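Intimin adherence protein (Escherichia coli O157:H7, PDB 3NCX) probably mediates bacterial attachment to host cells by binding the translocated receptor Tir, with an Ig-like domain carrying a C-type lectin-like tip. Local coordinates at residues K16-I19 against V24-E27; S154-Q157 against V161-T164; Y96-D101 against S125-S130; Y49-E54 against A59-S64. The protein carries 1 engineered substitution. All coordinates share one frame; numbering follows the deposited sequence.

Interaction 1: residues K16-I19 against V24-E27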
loop_
_atom_site.group_PDB
_atom_site.type_symbol
_atom_site.label_atom_id
_atom_site.label_comp_id
_atom_site.label_asym_id
_atom_site.label_seq_id
_atom_site.Cartn_x
_atom_site.Cartn_y
_atom_site.Cartn_z
ATOM N N LYS A 16 -14.027 -5.194 8.168
ATOM C CA LYS A 16 -12.886 -4.747 8.951
ATOM C C LYS A 16 -11.626 -5.444 8.444
ATOM O O LYS A 16 -11.531 -6.671 8.470
ATOM C CB LYS A 16 -13.103 -5.067 10.431
ATOM C CG LYS A 16 -12.401 -4.120 11.392
ATOM C CD LYS A 16 -13.259 -2.896 11.696
ATOM C CE LYS A 16 -14.540 -3.284 12.425
ATOM N NZ LYS A 16 -15.364 -2.098 12.800
ATOM N N VAL A 17 -10.663 -4.658 7.977
ATOM C CA VAL A 17 -9.438 -5.204 7.405
ATOM C C VAL A 17 -8.256 -5.101 8.368
ATOM O O VAL A 17 -8.147 -4.146 9.136
ATOM C CB VAL A 17 -9.087 -4.507 6.071
ATOM C CG1 VAL A 17 -7.586 -4.427 5.880
ATOM C CG2 VAL A 17 -9.749 -5.225 4.906
ATOM N N ASP A 18 -7.376 -6.097 8.324
ATOM C CA ASP A 18 -6.192 -6.111 9.172
ATOM C C ASP A 18 -4.959 -5.620 8.417
ATOM O O ASP A 18 -4.361 -6.366 7.643
ATOM C CB ASP A 18 -5.940 -7.519 9.714
ATOM C CG ASP A 18 -4.677 -7.604 10.547
ATOM O OD1 ASP A 18 -4.011 -8.660 10.516
ATOM O OD2 ASP A 18 -4.348 -6.614 11.236
ATOM N N ILE A 19 -4.585 -4.364 8.646
ATOM C CA ILE A 19 -3.399 -3.797 8.013
ATOM C C ILE A 19 -2.134 -4.321 8.685
ATOM O O ILE A 19 -1.925 -4.125 9.882
ATOM C CB ILE A 19 -3.398 -2.254 8.040
ATOM C CG1 ILE A 19 -4.485 -1.695 7.119
ATOM C CG2 ILE A 19 -2.041 -1.718 7.610
ATOM C CD1 ILE A 19 -5.888 -1.827 7.661
ATOM N N VAL A 24 -3.676 -2.385 12.509
ATOM C CA VAL A 24 -4.962 -1.708 12.609
ATOM C C VAL A 24 -6.076 -2.552 12.005
ATOM O O VAL A 24 -5.938 -3.080 10.901
ATOM C CB VAL A 24 -4.941 -0.338 11.906
ATOM C CG1 VAL A 24 -6.350 0.091 11.526
ATOM C CG2 VAL A 24 -4.275 0.702 12.793
ATOM N N ARG A 25 -7.175 -2.679 12.739
ATOM C CA ARG A 25 -8.353 -3.371 12.232
ATOM C C ARG A 25 -9.450 -2.378 11.876
ATOM O O ARG A 25 -10.255 -1.988 12.722
ATOM C CB ARG A 25 -8.855 -4.404 13.239
ATOM C CG ARG A 25 -8.144 -5.738 13.125
ATOM C CD ARG A 25 -7.807 -6.317 14.484
ATOM N NE ARG A 25 -7.035 -7.550 14.359
ATOM C CZ ARG A 25 -5.735 -7.592 14.091
ATOM N NH1 ARG A 25 -5.054 -6.466 13.916
ATOM N NH2 ARG A 25 -5.114 -8.758 13.995
ATOM N N GLY A 26 -9.461 -1.969 10.613
ATOM C CA GLY A 26 -10.458 -1.050 10.101
ATOM C C GLY A 26 -10.575 -1.185 8.596
ATOM O O GLY A 26 -9.927 -2.039 7.992
ATOM N N GLU A 27 -11.399 -0.340 7.989
ATOM C CA GLU A 27 -11.602 -0.375 6.547
ATOM C C GLU A 27 -10.313 -0.056 5.796
ATOM O O GLU A 27 -9.437 0.637 6.313
ATOM C CB GLU A 27 -12.705 0.603 6.144
ATOM C CG GLU A 27 -14.039 0.333 6.817
ATOM C CD GLU A 27 -15.050 1.432 6.561
ATOM O OE1 GLU A 27 -14.696 2.415 5.874
ATOM O OE2 GLU A 27 -16.195 1.316 7.049
HETATM O O HOH W 1 -2.532 -8.529 13.058
#
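The guanidinium of Arg-25 has the carboxylate of Asp-18 over one face, offset toward the rim. The two planes are 51° apart, so the groups do not meet as a coplanar fork. The salt bridge runs from Asp-18 OD2 to Arg-25 NH1, 2.8 Å. A water lies at the guanidinium edge, in its plane, and links the two groups. It accepts from Arg-25 NH2 at 2.8 Å and donates to Asp-18 OD1 at 2.9 Å. Asp-18 turns its CG anti to its own N (chi1 177°), and the Arg-25 chain bends at chi2. Both side chains therefore run alongside each other in one direction.

Beneath them is an antiparallel hairpin. Asp-18 and Arg-25 form its non-hydrogen-bonded pair. Val-17 and Gly-26 form a hydrogen-bonded pair, with Val-17 N to Gly-26 O at 2.7 Å and Gly-26 N to Val-17 O at 2.9 Å. Further on, Ile-19 N gives a bond to Val-24 O, 2.9 Å. Lys-16 folds its aliphatic part over the other strand, with CD 3.3 Å from Arg-25 O.

Val-17 and Ile-19 are themselves buried, and Val-17 packs on Phe-38 and Leu-40 of strand 37-43. One face of the hairpin carries the apolar Val-17, Ile-19 and Val-24, the other the Asp-18 and Arg-25 pair. Asp-18 and Arg-25 probably offset each other's charge, and the shared water is likely to restrain the rotation of both groups.

Interaction 2: residues S154-Q157 against V161-T164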
loop_
_atom_site.group_PDB
_atom_site.type_symbol
_atom_site.label_atom_id
_atom_site.label_comp_id
_atom_site.label_asym_id
_atom_site.label_seq_id
_atom_site.Cartn_x
_atom_site.Cartn_y
_atom_site.Cartn_z
ATOM N N SER A 154 9.011 27.011 -4.668
ATOM C CA SER A 154 9.579 28.016 -5.556
ATOM C C SER A 154 10.932 28.505 -5.046
ATOM O O SER A 154 11.885 28.633 -5.816
ATOM C CB SER A 154 8.612 29.191 -5.711
ATOM O OG SER A 154 8.154 29.637 -4.447
ATOM N N SER A 155 11.010 28.771 -3.747
ATOM C CA SER A 155 12.254 29.228 -3.138
ATOM C C SER A 155 13.293 28.114 -3.146
ATOM O O SER A 155 14.484 28.363 -3.349
ATOM C CB SER A 155 12.013 29.711 -1.706
ATOM O OG SER A 155 11.671 28.631 -0.856
ATOM N N GLU A 156 12.835 26.886 -2.922
ATOM C CA GLU A 156 13.720 25.726 -2.927
ATOM C C GLU A 156 14.358 25.519 -4.296
ATOM O O GLU A 156 15.527 25.145 -4.395
ATOM C CB GLU A 156 12.963 24.465 -2.505
ATOM C CG GLU A 156 12.698 24.366 -1.014
ATOM C CD GLU A 156 12.044 23.053 -0.626
ATOM O OE1 GLU A 156 11.163 22.585 -1.376
ATOM O OE2 GLU A 156 12.414 22.486 0.422
ATOM N N GLN A 157 13.586 25.764 -5.350
ATOM C CA GLN A 157 14.087 25.600 -6.709
ATOM C C GLN A 157 15.186 26.612 -7.017
ATOM O O GLN A 157 16.056 26.362 -7.850
ATOM C CB GLN A 157 12.952 25.738 -7.724
ATOM C CG GLN A 157 13.333 25.314 -9.134
ATOM C CD GLN A 157 12.969 26.353 -10.176
ATOM O OE1 GLN A 157 13.231 27.543 -10.001
ATOM N NE2 GLN A 157 12.358 25.906 -11.268
ATOM N N VAL A 161 17.747 23.059 -3.697
ATOM C CA VAL A 161 17.497 22.083 -2.646
ATOM C C VAL A 161 16.045 21.634 -2.663
ATOM O O VAL A 161 15.230 22.139 -3.436
ATOM C CB VAL A 161 17.810 22.644 -1.248
ATOM C CG1 VAL A 161 19.260 23.089 -1.164
ATOM C CG2 VAL A 161 16.864 23.789 -0.912
ATOM N N SER A 162 15.728 20.681 -1.794
ATOM C CA SER A 162 14.375 20.172 -1.676
ATOM C C SER A 162 14.289 19.276 -0.451
ATOM O O SER A 162 15.163 18.442 -0.222
ATOM C CB SER A 162 13.986 19.393 -2.932
ATOM O OG SER A 162 12.612 19.055 -2.913
ATOM N N SER A 163 13.237 19.457 0.339
ATOM C CA SER A 163 13.049 18.665 1.547
ATOM C C SER A 163 12.695 17.214 1.219
ATOM O O SER A 163 12.281 16.902 0.102
ATOM C CB SER A 163 11.972 19.293 2.427
ATOM O OG SER A 163 10.794 19.538 1.682
ATOM N N THR A 164 12.865 16.331 2.199
ATOM C CA THR A 164 12.590 14.911 2.012
ATOM C C THR A 164 11.844 14.317 3.201
ATOM O O THR A 164 11.820 14.893 4.286
ATOM C CB THR A 164 13.886 14.101 1.801
ATOM O OG1 THR A 164 14.734 14.244 2.948
ATOM C CG2 THR A 164 14.625 14.578 0.561
HETATM O O HOH W 2 10.496 20.088 -0.949
#
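Glu-156 makes nearly the whole contact, with its backbone carbonyl at one end and its carboxylate at the other. Its O accepts from Val-161 N, 3.1 Å, in an almost straight bond (168° at the hydrogen). Ser-159 OG adds a weak bond to the same carbonyl.

The side chain lies with CG beside its own N (chi1 -76°) and then extends along the strand. CB passes Val-161 O at 3.4 Å. Each carboxylate oxygen has its own partners. OE2 takes a weak, bent bond from Ser-163 N, 3.1 Å. OE1 accepts from the backbone N of Thr-153. A water lies 2.6 Å from Glu-156 OE1, but its protons may not suffice for all its partners. That water is also bonded to Ser-162 OG at 3.1 Å and to Ser-163 OG at 2.7 Å. It thus gathers one carboxylate oxygen and two serine hydroxyls. Val-161 O has a weak bond from Gln-152 NE2.

One glutamate therefore serves Thr-153 N, Val-161 N and Ser-163 N. The arrangement is a tight helix-to-strand turn. It leads from helix 154-159 into the middle strand of the antiparallel sheet 147-149, 161-166, 172-177, within the C-type lectin domain of intimin.

Interaction 3: residues Y96-D101 against S125-S130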
loop_
_atom_site.group_PDB
_atom_site.type_symbol
_atom_site.label_atom_id
_atom_site.label_comp_id
_atom_site.label_asym_id
_atom_site.label_seq_id
_atom_site.Cartn_x
_atom_site.Cartn_y
_atom_site.Cartn_z
ATOM N N TYR A 96 -5.147 8.302 -4.471
ATOM C CA TYR A 96 -3.812 8.212 -5.053
ATOM C C TYR A 96 -3.034 7.037 -4.473
ATOM O O TYR A 96 -3.335 6.557 -3.379
ATOM C CB TYR A 96 -3.030 9.518 -4.862
ATOM C CG TYR A 96 -2.613 9.811 -3.436
ATOM C CD1 TYR A 96 -1.531 9.157 -2.856
ATOM C CD2 TYR A 96 -3.284 10.763 -2.678
ATOM C CE1 TYR A 96 -1.141 9.431 -1.555
ATOM C CE2 TYR A 96 -2.899 11.045 -1.378
ATOM C CZ TYR A 96 -1.828 10.377 -0.822
ATOM O OH TYR A 96 -1.446 10.655 0.471
ATOM N N MET A 97 -2.036 6.574 -5.217
ATOM C CA MET A 97 -1.176 5.495 -4.755
ATOM C C MET A 97 0.288 5.878 -4.920
ATOM O O MET A 97 0.670 6.487 -5.919
ATOM C CB MET A 97 -1.470 4.203 -5.517
ATOM C CG MET A 97 -0.641 3.020 -5.052
ATOM S SD MET A 97 -0.758 1.617 -6.171
ATOM C CE MET A 97 -0.082 2.327 -7.670
ATOM N N ILE A 98 1.104 5.517 -3.936
ATOM C CA ILE A 98 2.521 5.863 -3.948
ATOM C C ILE A 98 3.381 4.731 -4.508
ATOM O O ILE A 98 3.263 3.578 -4.089
ATOM C CB ILE A 98 3.012 6.261 -2.538
ATOM C CG1 ILE A 98 3.228 7.773 -2.460
ATOM C CG2 ILE A 98 4.290 5.530 -2.174
ATOM C CD1 ILE A 98 1.978 8.579 -2.713
ATOM N N LYS A 99 4.235 5.070 -5.468
ATOM C CA LYS A 99 5.158 4.107 -6.056
ATOM C C LYS A 99 6.590 4.463 -5.687
ATOM O O LYS A 99 6.938 5.636 -5.571
ATOM C CB LYS A 99 5.025 4.076 -7.580
ATOM C CG LYS A 99 3.699 3.555 -8.101
ATOM C CD LYS A 99 3.732 3.430 -9.618
ATOM C CE LYS A 99 2.381 3.007 -10.173
ATOM N NZ LYS A 99 2.400 2.886 -11.659
ATOM N N VAL A 100 7.420 3.445 -5.509
ATOM C CA VAL A 100 8.821 3.668 -5.188
ATOM C C VAL A 100 9.711 3.155 -6.312
ATOM O O VAL A 100 9.865 1.947 -6.493
ATOM C CB VAL A 100 9.217 2.981 -3.867
ATOM C CG1 VAL A 100 10.635 3.360 -3.479
ATOM C CG2 VAL A 100 8.243 3.355 -2.763
ATOM N N ASP A 101 10.284 4.081 -7.075
ATOM C CA ASP A 101 11.223 3.728 -8.129
ATOM C C ASP A 101 12.648 3.747 -7.592
ATOM O O ASP A 101 12.862 3.721 -6.382
ATOM C CB ASP A 101 11.077 4.672 -9.324
ATOM C CG ASP A 101 9.880 4.327 -10.196
ATOM O OD1 ASP A 101 8.740 4.660 -9.810
ATOM O OD2 ASP A 101 10.082 3.722 -11.271
ATOM N N SER A 125 3.501 11.362 4.598
ATOM C CA SER A 125 3.296 11.052 6.009
ATOM C C SER A 125 1.913 10.458 6.250
ATOM O O SER A 125 1.729 9.645 7.154
ATOM C CB SER A 125 3.496 12.299 6.875
ATOM O OG SER A 125 2.563 13.310 6.539
ATOM N N ASP A 126 0.944 10.868 5.437
ATOM C CA ASP A 126 -0.409 10.334 5.532
ATOM C C ASP A 126 -0.426 8.846 5.218
ATOM O O ASP A 126 -1.235 8.094 5.761
ATOM C CB ASP A 126 -1.356 11.078 4.589
ATOM C CG ASP A 126 -1.942 12.324 5.217
ATOM O OD1 ASP A 126 -1.404 12.780 6.247
ATOM O OD2 ASP A 126 -2.939 12.848 4.681
ATOM N N ILE A 127 0.474 8.426 4.338
ATOM C CA ILE A 127 0.573 7.020 3.980
ATOM C C ILE A 127 1.161 6.199 5.122
ATOM O O ILE A 127 0.768 5.052 5.343
ATOM C CB ILE A 127 1.381 6.825 2.689
ATOM C CG1 ILE A 127 0.506 7.180 1.486
ATOM C CG2 ILE A 127 1.882 5.395 2.575
ATOM C CD1 ILE A 127 1.138 6.880 0.158
ATOM N N TYR A 128 2.091 6.796 5.859
ATOM C CA TYR A 128 2.657 6.135 7.025
ATOM C C TYR A 128 1.583 5.938 8.090
ATOM O O TYR A 128 1.526 4.896 8.742
ATOM C CB TYR A 128 3.829 6.933 7.597
ATOM C CG TYR A 128 4.442 6.288 8.818
ATOM C CD1 TYR A 128 5.561 5.476 8.710
ATOM C CD2 TYR A 128 3.885 6.476 10.078
ATOM C CE1 TYR A 128 6.116 4.878 9.825
ATOM C CE2 TYR A 128 4.430 5.882 11.194
ATOM C CZ TYR A 128 5.545 5.086 11.065
ATOM O OH TYR A 128 6.092 4.493 12.180
ATOM N N ASP A 129 0.733 6.945 8.264
ATOM C CA ASP A 129 -0.348 6.867 9.239
ATOM C C ASP A 129 -1.337 5.770 8.867
ATOM O O ASP A 129 -1.927 5.131 9.738
ATOM C CB ASP A 129 -1.083 8.207 9.354
ATOM C CG ASP A 129 -0.250 9.279 10.033
ATOM O OD1 ASP A 129 0.703 8.926 10.762
ATOM O OD2 ASP A 129 -0.554 10.476 9.842
ATOM N N SER A 130 -1.511 5.556 7.567
ATOM C CA SER A 130 -2.497 4.602 7.072
ATOM C C SER A 130 -1.942 3.185 6.959
ATOM O O SER A 130 -2.693 2.214 7.031
ATOM C CB SER A 130 -3.048 5.055 5.717
ATOM O OG SER A 130 -3.617 6.350 5.803
HETATM O O HOH W 3 -3.254 12.885 1.753
#
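Ile-127 sets its CD1 against Ile-98 and the edge of the Tyr-96 ring, and this is the dense part of the contact. CD1 lies 3.3 Å from Ile-98 CB and 3.4 Å from Ile-98 CD1, so it meets the branch point and the end of that side chain together. Against Tyr-96 it comes near the ring plane, 3.8 Å from CE1. The Ile-127 side chain is stretched (chi2 -173°), which carries CD1 out from the helix to the strand. CB of Ile-98 leaves the strand toward the helix. Leu-33, Val-186 and Val-188 also touch Ile-98, and Leu-33 touches Ile-127.

The other side is polar and looser. Tyr-96 OH comes no closer to Asp-126 than 4.1 Å, at CB. A water bridges the two instead, donating to Tyr-96 OH at 3.1 Å and to Asp-126 OD2 at 2.9 Å. It lies at the ring edge, in plane. The ring and the carboxylate are only 15° from parallel, though the side chains cross at about a right angle. Tyr-96 OH is also hydrogen-bonded to the backbone O of Val-123. On the helix itself, Ser-130 OG returns a bond to Asp-126 O, 3.0 Å.

Strand 97-103 pairs with the C-terminal strand 184-188, as expected in a C-type lectin-like fold, and helix 121-131 packs against this sheet. No direct hydrogen bond joins the two segments. The helix is therefore seated by apolar contact in the interior, while the tyrosine hydroxyl and a water tie its polar margin.

Interaction 4: residues Y49-E54 against A59-S64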
loop_
_atom_site.group_PDB
_atom_site.type_symbol
_atom_site.label_atom_id
_atom_site.label_comp_id
_atom_site.label_asym_id
_atom_site.label_seq_id
_atom_site.Cartn_x
_atom_site.Cartn_y
_atom_site.Cartn_z
ATOM N N TYR A 49 -11.208 -21.675 3.632
ATOM C CA TYR A 49 -11.474 -20.745 2.541
ATOM C C TYR A 49 -10.390 -20.756 1.469
ATOM O O TYR A 49 -9.271 -21.213 1.700
ATOM C CB TYR A 49 -11.645 -19.326 3.088
ATOM C CG TYR A 49 -12.450 -19.266 4.365
ATOM C CD1 TYR A 49 -13.831 -19.408 4.348
ATOM C CD2 TYR A 49 -11.827 -19.070 5.589
ATOM C CE1 TYR A 49 -14.570 -19.356 5.515
ATOM C CE2 TYR A 49 -12.557 -19.015 6.760
ATOM C CZ TYR A 49 -13.927 -19.158 6.720
ATOM O OH TYR A 49 -14.655 -19.103 7.887
ATOM N N SER A 50 -10.743 -20.252 0.291
ATOM C CA SER A 50 -9.800 -20.077 -0.804
ATOM C C SER A 50 -10.095 -18.744 -1.478
ATOM O O SER A 50 -11.257 -18.392 -1.684
ATOM C CB SER A 50 -9.918 -21.222 -1.811
ATOM O OG SER A 50 -11.229 -21.303 -2.339
ATOM N N TRP A 51 -9.048 -18.000 -1.817
ATOM C CA TRP A 51 -9.226 -16.635 -2.301
ATOM C C TRP A 51 -8.875 -16.475 -3.777
ATOM O O TRP A 51 -8.069 -17.228 -4.323
ATOM C CB TRP A 51 -8.419 -15.661 -1.441
ATOM C CG TRP A 51 -8.686 -15.829 0.023
ATOM C CD1 TRP A 51 -8.152 -16.776 0.850
ATOM C CD2 TRP A 51 -9.560 -15.036 0.835
ATOM N NE1 TRP A 51 -8.637 -16.619 2.125
ATOM C CE2 TRP A 51 -9.503 -15.557 2.143
ATOM C CE3 TRP A 51 -10.383 -13.934 0.584
ATOM C CZ2 TRP A 51 -10.236 -15.015 3.196
ATOM C CZ3 TRP A 51 -11.111 -13.397 1.630
ATOM C CH2 TRP A 51 -11.032 -13.938 2.920
ATOM N N TYR A 52 -9.491 -15.484 -4.414
ATOM C CA TYR A 52 -9.326 -15.267 -5.844
ATOM C C TYR A 52 -9.415 -13.785 -6.192
ATOM O O TYR A 52 -10.245 -13.059 -5.644
ATOM C CB TYR A 52 -10.388 -16.052 -6.618
ATOM C CG TYR A 52 -10.476 -15.704 -8.087
ATOM C CD1 TYR A 52 -9.692 -16.361 -9.025
ATOM C CD2 TYR A 52 -11.353 -14.723 -8.537
ATOM C CE1 TYR A 52 -9.774 -16.048 -10.370
ATOM C CE2 TYR A 52 -11.441 -14.403 -9.879
ATOM C CZ TYR A 52 -10.650 -15.069 -10.791
ATOM O OH TYR A 52 -10.735 -14.755 -12.128
ATOM N N SER A 53 -8.561 -13.342 -7.109
ATOM C CA SER A 53 -8.578 -11.959 -7.564
ATOM C C SER A 53 -9.073 -11.877 -9.001
ATOM O O SER A 53 -8.603 -12.609 -9.869
ATOM C CB SER A 53 -7.185 -11.338 -7.455
ATOM O OG SER A 53 -7.172 -10.026 -7.990
ATOM N N GLU A 54 -10.023 -10.983 -9.251
ATOM C CA GLU A 54 -10.577 -10.833 -10.591
ATOM C C GLU A 54 -9.698 -9.946 -11.462
ATOM O O GLU A 54 -10.011 -9.702 -12.627
ATOM C CB GLU A 54 -12.001 -10.278 -10.531
ATOM C CG GLU A 54 -12.969 -11.166 -9.768
ATOM C CD GLU A 54 -14.406 -10.967 -10.205
ATOM O OE1 GLU A 54 -14.622 -10.606 -11.381
ATOM O OE2 GLU A 54 -15.316 -11.170 -9.375
ATOM N N ALA A 59 -4.608 -5.987 -7.807
ATOM C CA ALA A 59 -4.295 -6.590 -6.517
ATOM C C ALA A 59 -4.185 -8.110 -6.586
ATOM O O ALA A 59 -4.784 -8.749 -7.449
ATOM C CB ALA A 59 -5.330 -6.178 -5.477
ATOM N N THR A 60 -3.417 -8.676 -5.660
ATOM C CA THR A 60 -3.211 -10.118 -5.577
ATOM C C THR A 60 -3.534 -10.617 -4.167
ATOM O O THR A 60 -3.402 -9.873 -3.197
ATOM C CB THR A 60 -1.760 -10.491 -5.956
ATOM O OG1 THR A 60 -1.744 -11.086 -7.260
ATOM C CG2 THR A 60 -1.163 -11.468 -4.951
ATOM N N VAL A 61 -3.966 -11.871 -4.056
ATOM C CA VAL A 61 -4.313 -12.439 -2.756
ATOM C C VAL A 61 -3.836 -13.886 -2.628
ATOM O O VAL A 61 -3.961 -14.676 -3.564
ATOM C CB VAL A 61 -5.836 -12.359 -2.491
ATOM C CG1 VAL A 61 -6.611 -13.067 -3.594
ATOM C CG2 VAL A 61 -6.172 -12.947 -1.126
ATOM N N ASP A 62 -3.285 -14.229 -1.466
ATOM C CA ASP A 62 -2.763 -15.574 -1.243
ATOM C C ASP A 62 -3.780 -16.483 -0.558
ATOM O O ASP A 62 -4.969 -16.166 -0.497
ATOM C CB ASP A 62 -1.456 -15.530 -0.442
ATOM C CG ASP A 62 -1.644 -14.988 0.964
ATOM O OD1 ASP A 62 -0.656 -14.494 1.548
ATOM O OD2 ASP A 62 -2.773 -15.057 1.490
ATOM N N ALA A 63 -3.303 -17.607 -0.036
ATOM C CA ALA A 63 -4.177 -18.612 0.561
ATOM C C ALA A 63 -4.587 -18.274 1.994
ATOM O O ALA A 63 -5.508 -18.883 2.542
ATOM C CB ALA A 63 -3.517 -19.983 0.509
ATOM N N SER A 64 -3.905 -17.307 2.597
ATOM C CA SER A 64 -4.184 -16.926 3.978
ATOM C C SER A 64 -5.145 -15.744 4.057
ATOM O O SER A 64 -5.623 -15.391 5.138
ATOM C CB SER A 64 -2.885 -16.593 4.714
ATOM O OG SER A 64 -2.231 -15.488 4.116
HETATM O O HOH W 4 -5.174 -17.330 -3.849
HETATM O O HOH W 5 -7.906 -18.437 4.222
#
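In the Ig-like domain, strands 49-53 and 59-61 belong to two different sheets, and Trp-51 and Val-61 touch across them. The strands run antiparallel (165°), with axes 6.2 Å apart at closest. No backbone hydrogen bond joins them directly. A water does so instead, donating to Trp-51 O and to Val-61 O, 2.9 Å each.

Val-61 meets Trp-51 at about a right angle, with CG2 3.5 Å from Trp-51 CB. The indole reaches on past the strand end, its CD1 3.5 Å from Asp-62 O, while Ala-63 O lies at the ring edge. A second water in the ring plane accepts from Trp-51 NE1 at 2.9 Å and donates to Ala-63 O. Leu-40 and Ala-42 of strand 37-43 and Ala-79 of strand 75-81 also touch the indole.

Toward the connecting loop, Ser-53 OG donates to Ala-59 O, 2.8 Å, from above the carbonyl plane. Ser-53 OG is also bonded to Asn-55 N. At the far end, Asp-62 OD2 accepts from Ser-64 N at 2.8 Å, an Asx turn, and from Ser-64 OG on the same face.

Water and the Ser-53 side chain link the two backbones, so polar bonds flanking the apolar Trp-51 and Val-61 contact probably hold it in place.

How the interactions relate
The four contacts follow one another along the chain, and none nests in or crosses another. From the N terminus, interaction 1 closes a hairpin turn of four residues. Interaction 4 then closes another four-residue connection, here between two sheets of the Ig-like domain. Both reach the sheet containing strand 37-43, and their centres are about 17 Å apart. Interaction 3 spans a longer loop, tying a strand of the lectin domain to helix 121-131. Interaction 2 closes a short helix-to-strand turn far out in that domain, about 43 Å between centres from interaction 4. Interactions 1 and 3 touch by packing, Ile-19 CG2 to Ser-130 O at 4.0 Å, where the hairpin lies beside helix 121-131.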